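Local coordinates for protein unsaturated glucuronyl hydrolase (Streptococcus agalactiae, PDB 2ZZR) that hydrolyses unsaturated disaccharides derived from chondroitin, hyaluronan and heparin, releasing the unsaturated uronic acid from either 1->3 or 1->4 glycosidic linkages, at residues R16-R21 with D327-K332; L77-E82 with G378-L383; T124-Y127 with G131-K134; I173-N178 with V199-A204; F294-G297 with P301-T304. All blocks are in the same frame, centred on the assembly; numbering follows the deposited sequence.

How the interactions relate
Interactions 2 and 4 are buried, interactions 1 and 3 are partly buried, and interaction 5 is a surface contact. Interaction 2 joins two helices through apolar packing, without a polar bond, whereas interaction 4 adds a histidine and a water beside the probable proton donor. Their centres lie about 24 Å apart, on opposite sides of the chain's centre, yet Tyr-381 OH touches Leu-177 CD1 at 3.6 Å. Trp-78 of interaction 2 also packs on Ala-125 and Glu-126 of interaction 3, a helix turn closed by a backbone bond and water-bridged carboxylates. Interactions 1 and 5 each carry a sulfate, but helix 328-346 packs apolar groups in the former, while charges and water dominate the latter.

Interaction 1. Residues R16-R21 with D327-K332. With SO4 (sulfate ion), chain D.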
# COMPACT_ATOMS: atom_id res chain seq x y z
N ARG A 16 -11.31 23.48 -0.18
CA ARG A 16 -9.98 23.22 0.36
C ARG A 16 -9.13 22.39 -0.62
O ARG A 16 -7.90 22.48 -0.61
CB ARG A 16 -10.06 22.53 1.74
CG ARG A 16 -10.52 21.08 1.74
CD ARG A 16 -10.94 20.60 3.14
NE ARG A 16 -9.79 20.53 4.05
CZ ARG A 16 -9.38 19.44 4.68
NH1 ARG A 16 -10.02 18.29 4.55
NH2 ARG A 16 -8.31 19.51 5.47
N PHE A 17 -9.80 21.61 -1.46
CA PHE A 17 -9.15 20.84 -2.52
C PHE A 17 -9.31 21.50 -3.89
O PHE A 17 -8.34 21.67 -4.63
CB PHE A 17 -9.71 19.40 -2.55
CG PHE A 17 -9.61 18.67 -1.23
CD1 PHE A 17 -8.37 18.36 -0.68
CD2 PHE A 17 -10.76 18.27 -0.56
CE1 PHE A 17 -8.28 17.67 0.53
CE2 PHE A 17 -10.68 17.58 0.65
CZ PHE A 17 -9.44 17.28 1.20
N LEU A 18 -10.55 21.88 -4.22
CA LEU A 18 -10.88 22.41 -5.54
C LEU A 18 -10.16 23.71 -5.92
O LEU A 18 -9.90 23.96 -7.10
CB LEU A 18 -12.40 22.58 -5.68
CG LEU A 18 -13.25 21.30 -5.78
CD1 LEU A 18 -14.71 21.64 -5.60
CD2 LEU A 18 -13.03 20.56 -7.09
N ASN A 19 -9.81 24.52 -4.92
CA ASN A 19 -9.09 25.79 -5.14
C ASN A 19 -7.59 25.64 -5.41
O ASN A 19 -6.90 26.63 -5.63
CB ASN A 19 -9.29 26.74 -3.96
CG ASN A 19 -10.69 27.34 -3.90
OD1 ASN A 19 -11.53 27.09 -4.77
ND2 ASN A 19 -10.94 28.14 -2.87
N SER A 20 -7.09 24.40 -5.39
CA SER A 20 -5.66 24.14 -5.55
C SER A 20 -5.19 24.15 -7.00
O SER A 20 -5.97 23.96 -7.93
CB SER A 20 -5.30 22.81 -4.92
OG SER A 20 -5.51 22.84 -3.52
N ARG A 21 -3.88 24.36 -7.16
CA ARG A 21 -3.23 24.27 -8.47
C ARG A 21 -2.90 22.82 -8.77
O ARG A 21 -2.30 22.13 -7.94
CB ARG A 21 -1.92 25.07 -8.47
CG ARG A 21 -2.06 26.58 -8.32
CD ARG A 21 -0.77 27.17 -7.75
NE ARG A 21 -0.58 26.74 -6.37
CZ ARG A 21 0.59 26.42 -5.82
NH1 ARG A 21 0.63 26.04 -4.55
NH2 ARG A 21 1.71 26.47 -6.53
N ASP A 327 -18.42 14.10 -6.93
CA ASP A 327 -17.17 14.28 -6.19
C ASP A 327 -15.92 13.91 -6.99
O ASP A 327 -14.81 14.05 -6.48
CB ASP A 327 -17.20 13.48 -4.89
CG ASP A 327 -18.12 14.11 -3.85
OD1 ASP A 327 -18.38 15.33 -3.91
OD2 ASP A 327 -18.59 13.36 -2.97
N LYS A 328 -16.09 13.46 -8.23
CA LYS A 328 -14.94 13.04 -9.04
C LYS A 328 -13.90 14.14 -9.18
O LYS A 328 -12.71 13.91 -8.96
CB LYS A 328 -15.36 12.53 -10.42
CG LYS A 328 -14.19 11.95 -11.20
CD LYS A 328 -14.60 11.29 -12.50
CE LYS A 328 -13.40 10.59 -13.13
NZ LYS A 328 -13.79 9.80 -14.36
N GLU A 329 -14.35 15.35 -9.53
CA GLU A 329 -13.42 16.46 -9.66
C GLU A 329 -12.75 16.81 -8.33
O GLU A 329 -11.55 17.10 -8.28
CB GLU A 329 -14.12 17.68 -10.26
CG GLU A 329 -13.18 18.85 -10.37
CD GLU A 329 -13.64 19.87 -11.38
OE1 GLU A 329 -14.57 20.63 -11.06
OE2 GLU A 329 -13.04 19.90 -12.48
N THR A 330 -13.53 16.77 -7.24
CA THR A 330 -12.97 16.97 -5.90
C THR A 330 -11.84 15.97 -5.61
O THR A 330 -10.78 16.36 -5.13
CB THR A 330 -14.05 16.91 -4.81
OG1 THR A 330 -15.07 17.86 -5.12
CG2 THR A 330 -13.47 17.26 -3.44
N TYR A 331 -12.07 14.69 -5.91
CA TYR A 331 -11.03 13.66 -5.72
C TYR A 331 -9.77 13.96 -6.53
O TYR A 331 -8.66 13.81 -6.03
CB TYR A 331 -11.54 12.26 -6.06
CG TYR A 331 -12.58 11.67 -5.12
CD1 TYR A 331 -13.73 11.07 -5.62
CD2 TYR A 331 -12.40 11.69 -3.73
CE1 TYR A 331 -14.69 10.51 -4.78
CE2 TYR A 331 -13.36 11.13 -2.87
CZ TYR A 331 -14.49 10.54 -3.40
OH TYR A 331 -15.45 9.99 -2.58
N LYS A 332 -9.95 14.37 -7.79
CA LYS A 332 -8.80 14.71 -8.63
C LYS A 332 -7.98 15.83 -7.99
O LYS A 332 -6.75 15.73 -7.89
CB LYS A 332 -9.26 15.13 -10.04
CG LYS A 332 -8.11 15.51 -10.97
CD LYS A 332 -8.60 16.49 -12.04
CE LYS A 332 -7.44 17.01 -12.89
NZ LYS A 332 -6.96 16.00 -13.86
S SO4 D . -8.12 23.50 5.32
O1 SO4 D . -9.55 23.67 5.05
O2 SO4 D . -7.68 22.18 4.91
O3 SO4 D . -7.36 24.51 4.58
O4 SO4 D . -7.88 23.65 6.75
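Leu-18 and Thr-330 bring their CA atoms to 5.8 Å where the short helix 15-18 meets the start of helix 328-346. No hydrogen bond crosses between the segments, so the contact rests on van der Waals packing, mostly between carbons. Leu-18 carries most of it: CG stands anti to the carbonyl carbon (chi1 -70°), and from there the isobutyl fork reaches to Glu-329 and Thr-330, crossing both side chains at about a right angle. Its CD2 branch rests on Glu-329 CG at 3.7 Å and on Thr-330 CA at 3.8 Å, while CD1 lies 3.8 Å from Thr-330 OG1. The methyl of Thr-330 turns instead to Phe-17, whose CD2 it meets obliquely at 4.1 Å from CG2. Arg-16 CG covers one face of that ring, 3.6 Å above its plane and toward the rim. Beyond it, the guanidinium grips sulfate atom O2 with its edge, through NE and NH2, each at 2.8 Å. Lys-286 also binds this sulfate, and Arg-16 further bonds to the carbonyls of Leu-279 and Leu-282. The chemistry thus divides: dispersion joins the two helices, whereas the nearby arginine and lysine form an anion site that sulfate, probably from the crystallisation liquor, occupies.

Interaction 2. Residues L77-E82 with G378-L383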
# COMPACT_ATOMS: atom_id res chain seq x y z
N LEU A 77 13.31 0.76 -7.41
CA LEU A 77 14.25 0.57 -8.52
C LEU A 77 13.54 0.39 -9.87
O LEU A 77 13.94 1.00 -10.86
CB LEU A 77 15.19 -0.62 -8.25
CG LEU A 77 16.01 -0.55 -6.97
CD1 LEU A 77 16.91 -1.78 -6.85
CD2 LEU A 77 16.81 0.74 -6.86
N TRP A 78 12.49 -0.44 -9.89
CA TRP A 78 11.74 -0.67 -11.13
C TRP A 78 11.01 0.59 -11.59
O TRP A 78 10.96 0.88 -12.79
CB TRP A 78 10.74 -1.83 -11.01
CG TRP A 78 11.36 -3.20 -11.00
CD1 TRP A 78 11.15 -4.18 -10.07
CD2 TRP A 78 12.27 -3.75 -11.96
NE1 TRP A 78 11.87 -5.31 -10.40
CE2 TRP A 78 12.58 -5.06 -11.55
CE3 TRP A 78 12.87 -3.24 -13.13
CZ2 TRP A 78 13.46 -5.89 -12.26
CZ3 TRP A 78 13.75 -4.07 -13.83
CH2 TRP A 78 14.03 -5.38 -13.40
N LEU A 79 10.45 1.35 -10.65
CA LEU A 79 9.79 2.61 -11.00
C LEU A 79 10.78 3.58 -11.62
O LEU A 79 10.47 4.21 -12.64
CB LEU A 79 9.14 3.24 -9.78
CG LEU A 79 7.89 2.51 -9.30
CD1 LEU A 79 7.46 3.14 -7.98
CD2 LEU A 79 6.76 2.60 -10.33
N ALA A 80 11.95 3.69 -11.01
CA ALA A 80 13.03 4.53 -11.53
C ALA A 80 13.44 4.06 -12.93
O ALA A 80 13.67 4.88 -13.83
CB ALA A 80 14.23 4.50 -10.58
N TYR A 81 13.53 2.74 -13.10
CA TYR A 81 13.88 2.13 -14.38
C TYR A 81 12.88 2.46 -15.48
O TYR A 81 13.26 2.69 -16.63
CB TYR A 81 14.04 0.61 -14.23
CG TYR A 81 14.34 -0.10 -15.53
CD1 TYR A 81 13.39 -0.91 -16.15
CD2 TYR A 81 15.58 0.05 -16.15
CE1 TYR A 81 13.66 -1.56 -17.35
CE2 TYR A 81 15.87 -0.59 -17.35
CZ TYR A 81 14.90 -1.39 -17.94
OH TYR A 81 15.18 -2.03 -19.13
N GLU A 82 11.59 2.48 -15.14
CA GLU A 82 10.57 2.89 -16.09
C GLU A 82 10.75 4.34 -16.52
O GLU A 82 10.44 4.70 -17.65
CB GLU A 82 9.18 2.70 -15.51
CG GLU A 82 8.84 1.25 -15.28
CD GLU A 82 7.36 1.03 -15.20
OE1 GLU A 82 6.90 0.39 -14.23
OE2 GLU A 82 6.65 1.50 -16.11
N GLY A 378 6.40 3.88 2.31
CA GLY A 378 6.10 5.29 2.07
C GLY A 378 6.92 5.82 0.90
O GLY A 378 6.39 6.53 0.04
N ASP A 379 8.20 5.46 0.86
CA ASP A 379 9.06 5.81 -0.27
C ASP A 379 8.50 5.23 -1.57
O ASP A 379 8.40 5.94 -2.58
CB ASP A 379 10.47 5.27 -0.07
CG ASP A 379 11.27 6.06 0.95
OD1 ASP A 379 10.73 7.02 1.55
OD2 ASP A 379 12.46 5.72 1.14
N TYR A 380 8.15 3.95 -1.51
CA TYR A 380 7.62 3.26 -2.67
C TYR A 380 6.33 3.91 -3.20
O TYR A 380 6.23 4.21 -4.40
CB TYR A 380 7.41 1.74 -2.44
CG TYR A 380 6.70 1.18 -3.64
CD1 TYR A 380 5.31 1.08 -3.66
CD2 TYR A 380 7.41 0.87 -4.80
CE1 TYR A 380 4.64 0.64 -4.78
CE2 TYR A 380 6.74 0.42 -5.94
CZ TYR A 380 5.36 0.32 -5.92
OH TYR A 380 4.66 -0.10 -7.02
N TYR A 381 5.34 4.11 -2.33
CA TYR A 381 4.05 4.66 -2.78
C TYR A 381 4.14 6.13 -3.21
O TYR A 381 3.40 6.57 -4.09
CB TYR A 381 2.94 4.41 -1.76
CG TYR A 381 2.58 2.94 -1.65
CD1 TYR A 381 2.02 2.26 -2.73
CD2 TYR A 381 2.79 2.23 -0.46
CE1 TYR A 381 1.70 0.91 -2.65
CE2 TYR A 381 2.47 0.89 -0.36
CZ TYR A 381 1.92 0.24 -1.45
OH TYR A 381 1.61 -1.09 -1.35
N TYR A 382 5.06 6.87 -2.60
CA TYR A 382 5.34 8.24 -3.03
C TYR A 382 5.85 8.23 -4.48
O TYR A 382 5.31 8.93 -5.34
CB TYR A 382 6.34 8.90 -2.08
CG TYR A 382 6.90 10.22 -2.57
CD1 TYR A 382 6.08 11.33 -2.73
CD2 TYR A 382 8.27 10.35 -2.84
CE1 TYR A 382 6.60 12.55 -3.18
CE2 TYR A 382 8.80 11.57 -3.28
CZ TYR A 382 7.96 12.65 -3.45
OH TYR A 382 8.46 13.86 -3.88
N LEU A 383 6.87 7.42 -4.75
CA LEU A 383 7.39 7.31 -6.11
C LEU A 383 6.35 6.71 -7.08
O LEU A 383 6.26 7.14 -8.23
CB LEU A 383 8.70 6.52 -6.13
CG LEU A 383 9.46 6.45 -7.46
CD1 LEU A 383 9.75 7.85 -8.01
CD2 LEU A 383 10.75 5.66 -7.27
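Leu-79 projects from helix 70-84 toward helix 376-390 and meets two side chains one turn apart, Tyr-380 and Leu-383. The orientation of the leucine explains the double contact. With CG anti to the carbonyl carbon (chi1 -72°), its CD1 methyl advances between the phenol and the isobutyl group. It approaches Tyr-380 CE2 to 3.5 Å, coming at the ring obliquely, and the two side chains run at about a right angle to each other. The same methyl, Leu-79 CD1, lies 3.8 Å from Leu-383 C. Nearer its own backbone, Leu-79 offers CB, against which Leu-383 CD2 sits at 3.8 Å; that branch also extends toward the main chain of Ala-80.

Tyr-380 reaches the leucine because its CG is anti to the backbone N (chi1 173°), which swings the ring across the gap. Tyr-381 backs it on its own helix: Tyr-380 CD1 lies 3.6 Å above the Tyr-381 ring, offset toward the rim.

The segment axes pass 10.3 Å apart at 22°, so the helices run nearly parallel, as neighbouring inner helices do in an (alpha/alpha)6 barrel; the first and last of them meet here and close the ring. Leu-36 and Leu-39 of helix 25-46 border Ala-80 and Leu-383, respectively. All four touching residues are buried and no polar bond links the segments; their association here therefore rests on shape and exclusion of water, while the hydroxyl of Tyr-380, which does not touch segment 77-82, is hydrogen-bonded to Glu-384 on its own helix.

Interaction 3. Residues T124-Y127 with G131-K134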
# COMPACT_ATOMS: atom_id res chain seq x y z
N THR A 124 6.65 -9.49 -9.83
CA THR A 124 5.58 -9.22 -10.80
C THR A 124 5.90 -7.96 -11.59
O THR A 124 5.65 -7.90 -12.80
CB THR A 124 4.19 -9.14 -10.13
OG1 THR A 124 4.05 -10.23 -9.22
CG2 THR A 124 3.09 -9.24 -11.18
N ALA A 125 6.49 -6.97 -10.92
CA ALA A 125 6.97 -5.75 -11.56
C ALA A 125 7.85 -6.06 -12.77
O ALA A 125 7.60 -5.55 -13.87
CB ALA A 125 7.71 -4.88 -10.58
N GLU A 126 8.89 -6.88 -12.57
CA GLU A 126 9.76 -7.20 -13.69
C GLU A 126 9.00 -7.91 -14.81
O GLU A 126 9.21 -7.61 -15.98
CB GLU A 126 11.00 -8.01 -13.31
CG GLU A 126 11.92 -8.14 -14.53
CD GLU A 126 13.28 -8.73 -14.26
OE1 GLU A 126 14.20 -8.43 -15.05
OE2 GLU A 126 13.44 -9.49 -13.28
N TYR A 127 8.12 -8.84 -14.44
CA TYR A 127 7.31 -9.54 -15.43
C TYR A 127 6.51 -8.57 -16.31
O TYR A 127 6.45 -8.75 -17.53
CB TYR A 127 6.40 -10.59 -14.81
CG TYR A 127 5.66 -11.40 -15.86
CD1 TYR A 127 4.30 -11.20 -16.09
CD2 TYR A 127 6.35 -12.32 -16.65
CE1 TYR A 127 3.63 -11.93 -17.06
CE2 TYR A 127 5.68 -13.06 -17.64
CZ TYR A 127 4.32 -12.85 -17.84
OH TYR A 127 3.66 -13.56 -18.81
N GLY A 131 8.77 -9.33 -19.06
CA GLY A 131 8.32 -10.72 -19.16
C GLY A 131 9.29 -11.77 -18.64
O GLY A 131 9.16 -12.95 -18.98
N ASP A 132 10.23 -11.37 -17.78
CA ASP A 132 11.23 -12.29 -17.23
C ASP A 132 10.59 -13.54 -16.63
O ASP A 132 9.73 -13.45 -15.75
CB ASP A 132 12.14 -11.59 -16.22
CG ASP A 132 13.28 -12.47 -15.74
OD1 ASP A 132 14.35 -12.47 -16.40
OD2 ASP A 132 13.09 -13.20 -14.74
N VAL A 133 11.01 -14.71 -17.11
CA VAL A 133 10.39 -15.98 -16.71
C VAL A 133 10.69 -16.40 -15.27
O VAL A 133 9.88 -17.11 -14.66
CB VAL A 133 10.71 -17.13 -17.70
CG1 VAL A 133 10.13 -16.83 -19.08
CG2 VAL A 133 12.21 -17.39 -17.77
N LYS A 134 11.83 -15.99 -14.74
CA LYS A 134 12.17 -16.28 -13.34
C LYS A 134 11.36 -15.38 -12.39
O LYS A 134 10.98 -15.80 -11.30
CB LYS A 134 13.67 -16.16 -13.07
CG LYS A 134 14.48 -17.31 -13.66
CD LYS A 134 15.93 -17.29 -13.19
CE LYS A 134 16.70 -18.51 -13.69
NZ LYS A 134 16.38 -19.74 -12.90
O HOH W 1 15.68 -10.11 -16.65
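Tyr-127 O and Gly-131 N make the close side of this contact, a backbone hydrogen bond of 2.8 Å. Gly-131 CA follows at 3.2 Å from the same oxygen, Tyr-127 O, a CA-H...O contact. The Tyr-127 ring lies beside this turn: its CD2 is 3.6 Å from Gly-131 CA, which it meets obliquely, and the Asp-132 carbonyl oxygen faces the ring edge near its plane. On the neighbouring flank Glu-126 CD packs on Asp-132 CB at 3.6 Å. The backbone explains the bend: Gly-131, with phi 70°, is the residue that leaves helix 115-130, and Asp-132 is the N-cap of helix 133-147, so a two-residue link reverses the chain into a helical hairpin, consistent with the six-hairpin clan of the family. Asp-132 OD2 accepts from Ala-135 N and, weakly, from Lys-134 N. The carboxylate ends do not bond each other directly; water mediates between them. Those of Glu-126 and Asp-132 stack with planes 7° apart, and Glu-126 OE2 stays 4.0 Å from Asp-132 OD2. A water donates to Glu-126 OE1 (2.8 Å) and to Asp-132 OD1 (2.7 Å), and together with His-94 ND1, bonded to Glu-126 OE2, it probably eases the like charges.

Interaction 4. Residues I173-N178 with V199-A204; sequences IDCLLN and VNHFYA
Cys-175 and His-201 make the sulfur-aromatic part of the contact. With SG anti to the backbone N (chi1 -160°), the thiol lies 3.9 Å from the centroid of the imidazole and 35° off its normal, an oblique approach, nearest to CE1 and NE2. Cys-175 CB comes closer still, 3.3 Å from His-201 NE2.

The apolar part is one pair: Leu-176 CD2 meets Phe-202 CD1 at 3.8 Å, obliquely to the ring, and these are the same two residues whose CA atoms are nearest (Leu-176 CA to Phe-202 CA, 6.7 Å).

Polar linkage is through water. A single molecule lies 2.8 Å from His-201 NE2 and donates a weak bond to Ile-173 O at 3.4 Å; His-201 ND1 is bonded to Ile-157 N, so both ring nitrogens have partners, which probably limits its rotation. Within segment 173-178, Asp-174 O accepts from Leu-177 N and, at 3.1 Å, from Asn-178 ND2, the donors arriving from opposite faces of the carbonyl plane. This probably steadies the backbone of Asp-174, the probable proton donor, whose CB heads away from segment 199-204 and whose OD2 is hydrogen-bonded to His-113 NE2.

The short helix 175-178 is surrounded by several elements: helix 192-209 supplies His-201 and Phe-202, strand 156-157 touches both Cys-175 and His-201, and helices 115-130 and 245-262 touch Leu-177 through Phe-117 and Leu-257.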
# COMPACT_ATOMS: atom_id res chain seq x y z
N ILE A 173 -6.17 -5.67 7.61
CA ILE A 173 -6.66 -4.89 6.47
C ILE A 173 -5.65 -4.75 5.33
O ILE A 173 -6.03 -4.64 4.16
CB ILE A 173 -7.19 -3.49 6.91
CG1 ILE A 173 -7.97 -2.83 5.76
CG2 ILE A 173 -6.05 -2.61 7.46
CD1 ILE A 173 -8.79 -1.63 6.15
N ASP A 174 -4.36 -4.78 5.66
CA ASP A 174 -3.33 -4.65 4.62
C ASP A 174 -3.32 -5.84 3.65
O ASP A 174 -2.72 -5.77 2.58
CB ASP A 174 -1.94 -4.35 5.20
CG ASP A 174 -1.33 -5.52 5.95
OD1 ASP A 174 -0.15 -5.39 6.32
OD2 ASP A 174 -1.98 -6.56 6.17
N CYS A 175 -4.00 -6.93 4.02
CA CYS A 175 -4.09 -8.09 3.13
C CYS A 175 -4.84 -7.75 1.84
O CYS A 175 -4.71 -8.46 0.84
CB CYS A 175 -4.71 -9.30 3.84
SG CYS A 175 -4.34 -10.87 3.01
N LEU A 176 -5.62 -6.67 1.86
CA LEU A 176 -6.27 -6.16 0.64
C LEU A 176 -5.26 -5.89 -0.48
O LEU A 176 -5.58 -6.06 -1.66
CB LEU A 176 -7.08 -4.89 0.94
CG LEU A 176 -8.37 -5.08 1.74
CD1 LEU A 176 -9.05 -3.73 1.92
CD2 LEU A 176 -9.32 -6.06 1.06
N LEU A 177 -4.06 -5.45 -0.11
CA LEU A 177 -2.99 -5.21 -1.10
C LEU A 177 -2.33 -6.50 -1.56
O LEU A 177 -1.73 -6.56 -2.65
CB LEU A 177 -1.93 -4.26 -0.54
CG LEU A 177 -2.08 -2.74 -0.67
CD1 LEU A 177 -1.76 -2.28 -2.09
CD2 LEU A 177 -3.45 -2.25 -0.20
N ASN A 178 -2.42 -7.53 -0.72
CA ASN A 178 -1.74 -8.80 -0.98
C ASN A 178 -2.53 -9.79 -1.83
O ASN A 178 -1.96 -10.71 -2.42
CB ASN A 178 -1.28 -9.41 0.35
CG ASN A 178 -0.13 -8.64 0.96
OD1 ASN A 178 1.03 -8.87 0.63
ND2 ASN A 178 -0.45 -7.69 1.84
N VAL A 199 -11.49 -13.07 -4.00
CA VAL A 199 -12.83 -12.51 -3.91
C VAL A 199 -13.42 -12.72 -2.51
O VAL A 199 -13.94 -11.77 -1.91
CB VAL A 199 -13.74 -13.09 -5.01
CG1 VAL A 199 -15.20 -12.70 -4.77
CG2 VAL A 199 -13.27 -12.62 -6.37
N ASN A 200 -13.34 -13.95 -2.01
CA ASN A 200 -13.85 -14.27 -0.67
C ASN A 200 -13.18 -13.42 0.38
O ASN A 200 -13.85 -12.87 1.27
CB ASN A 200 -13.65 -15.75 -0.33
CG ASN A 200 -14.59 -16.66 -1.09
OD1 ASN A 200 -15.49 -16.20 -1.79
ND2 ASN A 200 -14.38 -17.97 -0.96
N HIS A 201 -11.86 -13.31 0.28
CA HIS A 201 -11.10 -12.48 1.22
C HIS A 201 -11.52 -11.03 1.13
O HIS A 201 -11.64 -10.36 2.15
CB HIS A 201 -9.59 -12.58 1.00
CG HIS A 201 -8.81 -11.74 1.96
ND1 HIS A 201 -8.36 -12.23 3.17
CD2 HIS A 201 -8.48 -10.43 1.93
CE1 HIS A 201 -7.75 -11.26 3.83
NE2 HIS A 201 -7.82 -10.15 3.10
N PHE A 202 -11.74 -10.54 -0.09
CA PHE A 202 -12.18 -9.17 -0.23
C PHE A 202 -13.48 -8.91 0.54
O PHE A 202 -13.57 -7.97 1.31
CB PHE A 202 -12.36 -8.72 -1.69
CG PHE A 202 -12.84 -7.30 -1.77
CD1 PHE A 202 -11.93 -6.25 -1.70
CD2 PHE A 202 -14.21 -7.02 -1.78
CE1 PHE A 202 -12.37 -4.92 -1.70
CE2 PHE A 202 -14.66 -5.71 -1.77
CZ PHE A 202 -13.73 -4.65 -1.73
N TYR A 203 -14.49 -9.76 0.32
CA TYR A 203 -15.79 -9.54 0.98
C TYR A 203 -15.73 -9.74 2.49
O TYR A 203 -16.40 -9.02 3.21
CB TYR A 203 -16.89 -10.39 0.34
CG TYR A 203 -17.29 -9.88 -1.03
CD1 TYR A 203 -17.07 -10.64 -2.17
CD2 TYR A 203 -17.88 -8.62 -1.17
CE1 TYR A 203 -17.44 -10.16 -3.43
CE2 TYR A 203 -18.25 -8.13 -2.42
CZ TYR A 203 -18.03 -8.91 -3.55
OH TYR A 203 -18.39 -8.45 -4.80
N ALA A 204 -14.93 -10.69 2.95
CA ALA A 204 -14.72 -10.88 4.39
C ALA A 204 -14.14 -9.60 5.00
O ALA A 204 -14.53 -9.17 6.09
CB ALA A 204 -13.80 -12.07 4.64
O HOH W 2 -7.74 -7.59 4.26

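Interaction 5. Residues F294-G297 with P301-T304. With SO4 (sulfate ion), chain C.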
# COMPACT_ATOMS: atom_id res chain seq x y z
N PHE A 294 -5.77 13.19 15.33
CA PHE A 294 -4.91 14.37 15.46
C PHE A 294 -4.96 15.26 14.23
O PHE A 294 -5.01 14.78 13.09
CB PHE A 294 -3.46 13.97 15.75
CG PHE A 294 -3.31 13.09 16.96
CD1 PHE A 294 -3.72 13.54 18.22
CD2 PHE A 294 -2.75 11.82 16.85
CE1 PHE A 294 -3.58 12.73 19.34
CE2 PHE A 294 -2.61 11.01 17.97
CZ PHE A 294 -3.02 11.46 19.22
N THR A 295 -4.94 16.56 14.47
CA THR A 295 -4.83 17.55 13.41
C THR A 295 -3.83 18.63 13.83
O THR A 295 -3.05 18.43 14.77
CB THR A 295 -6.23 18.12 13.02
OG1 THR A 295 -6.09 18.93 11.84
CG2 THR A 295 -6.84 18.94 14.16
N ASP A 296 -3.83 19.76 13.13
CA ASP A 296 -2.91 20.87 13.41
C ASP A 296 -2.94 21.28 14.88
O ASP A 296 -4.01 21.41 15.47
CB ASP A 296 -3.25 22.06 12.52
CG ASP A 296 -3.15 21.73 11.04
OD1 ASP A 296 -4.21 21.70 10.37
OD2 ASP A 296 -2.03 21.47 10.56
N GLY A 297 -1.76 21.46 15.46
CA GLY A 297 -1.64 21.88 16.86
C GLY A 297 -1.43 20.76 17.86
O GLY A 297 -1.07 21.02 19.02
N PRO A 301 3.35 13.33 15.36
CA PRO A 301 4.02 13.21 14.07
C PRO A 301 3.04 12.87 12.95
O PRO A 301 1.96 12.33 13.20
CB PRO A 301 5.00 12.06 14.29
CG PRO A 301 4.39 11.23 15.36
CD PRO A 301 3.64 12.18 16.25
N ARG A 302 3.41 13.20 11.72
CA ARG A 302 2.62 12.81 10.56
C ARG A 302 2.92 11.36 10.22
O ARG A 302 3.91 10.80 10.69
CB ARG A 302 2.95 13.69 9.34
CG ARG A 302 2.90 15.19 9.59
CD ARG A 302 1.59 15.62 10.23
NE ARG A 302 1.52 17.07 10.39
CZ ARG A 302 0.98 17.91 9.51
NH1 ARG A 302 0.45 17.45 8.37
NH2 ARG A 302 0.97 19.21 9.76
N ASP A 303 2.05 10.75 9.42
CA ASP A 303 2.43 9.54 8.71
C ASP A 303 2.25 9.78 7.22
O ASP A 303 1.17 9.55 6.68
CB ASP A 303 1.64 8.31 9.16
CG ASP A 303 2.06 7.05 8.40
OD1 ASP A 303 1.25 6.11 8.31
OD2 ASP A 303 3.20 7.02 7.87
N THR A 304 3.32 10.23 6.58
CA THR A 304 3.31 10.53 5.15
C THR A 304 3.03 9.28 4.31
O THR A 304 2.49 9.38 3.21
CB THR A 304 4.62 11.16 4.69
OG1 THR A 304 5.72 10.35 5.12
CG2 THR A 304 4.78 12.56 5.27
S SO4 C . 1.78 20.53 15.03
O1 SO4 C . 0.92 21.52 14.40
O2 SO4 C . 1.08 19.26 15.17
O3 SO4 C . 2.98 20.32 14.23
O4 SO4 C . 2.16 21.00 16.36
O HOH W 3 -1.00 21.06 8.25
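Asp-296 OD2 receives a short bond of 2.6 Å from a water, which in turn accepts from Arg-302 NH2 at 3.1 Å and so bridges the two side chains. The direct approach, Asp-296 OD2 to Arg-302 NH2, is a long salt bridge of 3.8 Å. The oxygen lies well out of the guanidinium plane and the two planar groups stand 73° apart, so no N-H points at the carboxylate and the pair attracts by charge alone. A bend at chi2 (-52°) turns the Arg-302 chain, whose CB heads away from segment 294-297, back toward the aspartate. Each group has stronger partners: Arg-302 NH1 forms a salt bridge with Asp-285, and Asp-296 OD1 is bonded to Glu-284 N. Gly-297 N donates to sulfate atom O1 at 2.9 Å, and Gly-299 N and Tyr-289 OH also bond that anion, which probably comes from the crystallisation liquor. Both segments belong to the loop between helices 265-280 and 304-318, which ends at Asp-303, the N-cap of the latter and a salt-bridge partner of Arg-246, which probably binds substrate. With little surface buried, the loop's two limbs are linked here by long-range charge and a hydrating water, probably more weakly than each partner is to its neighbours.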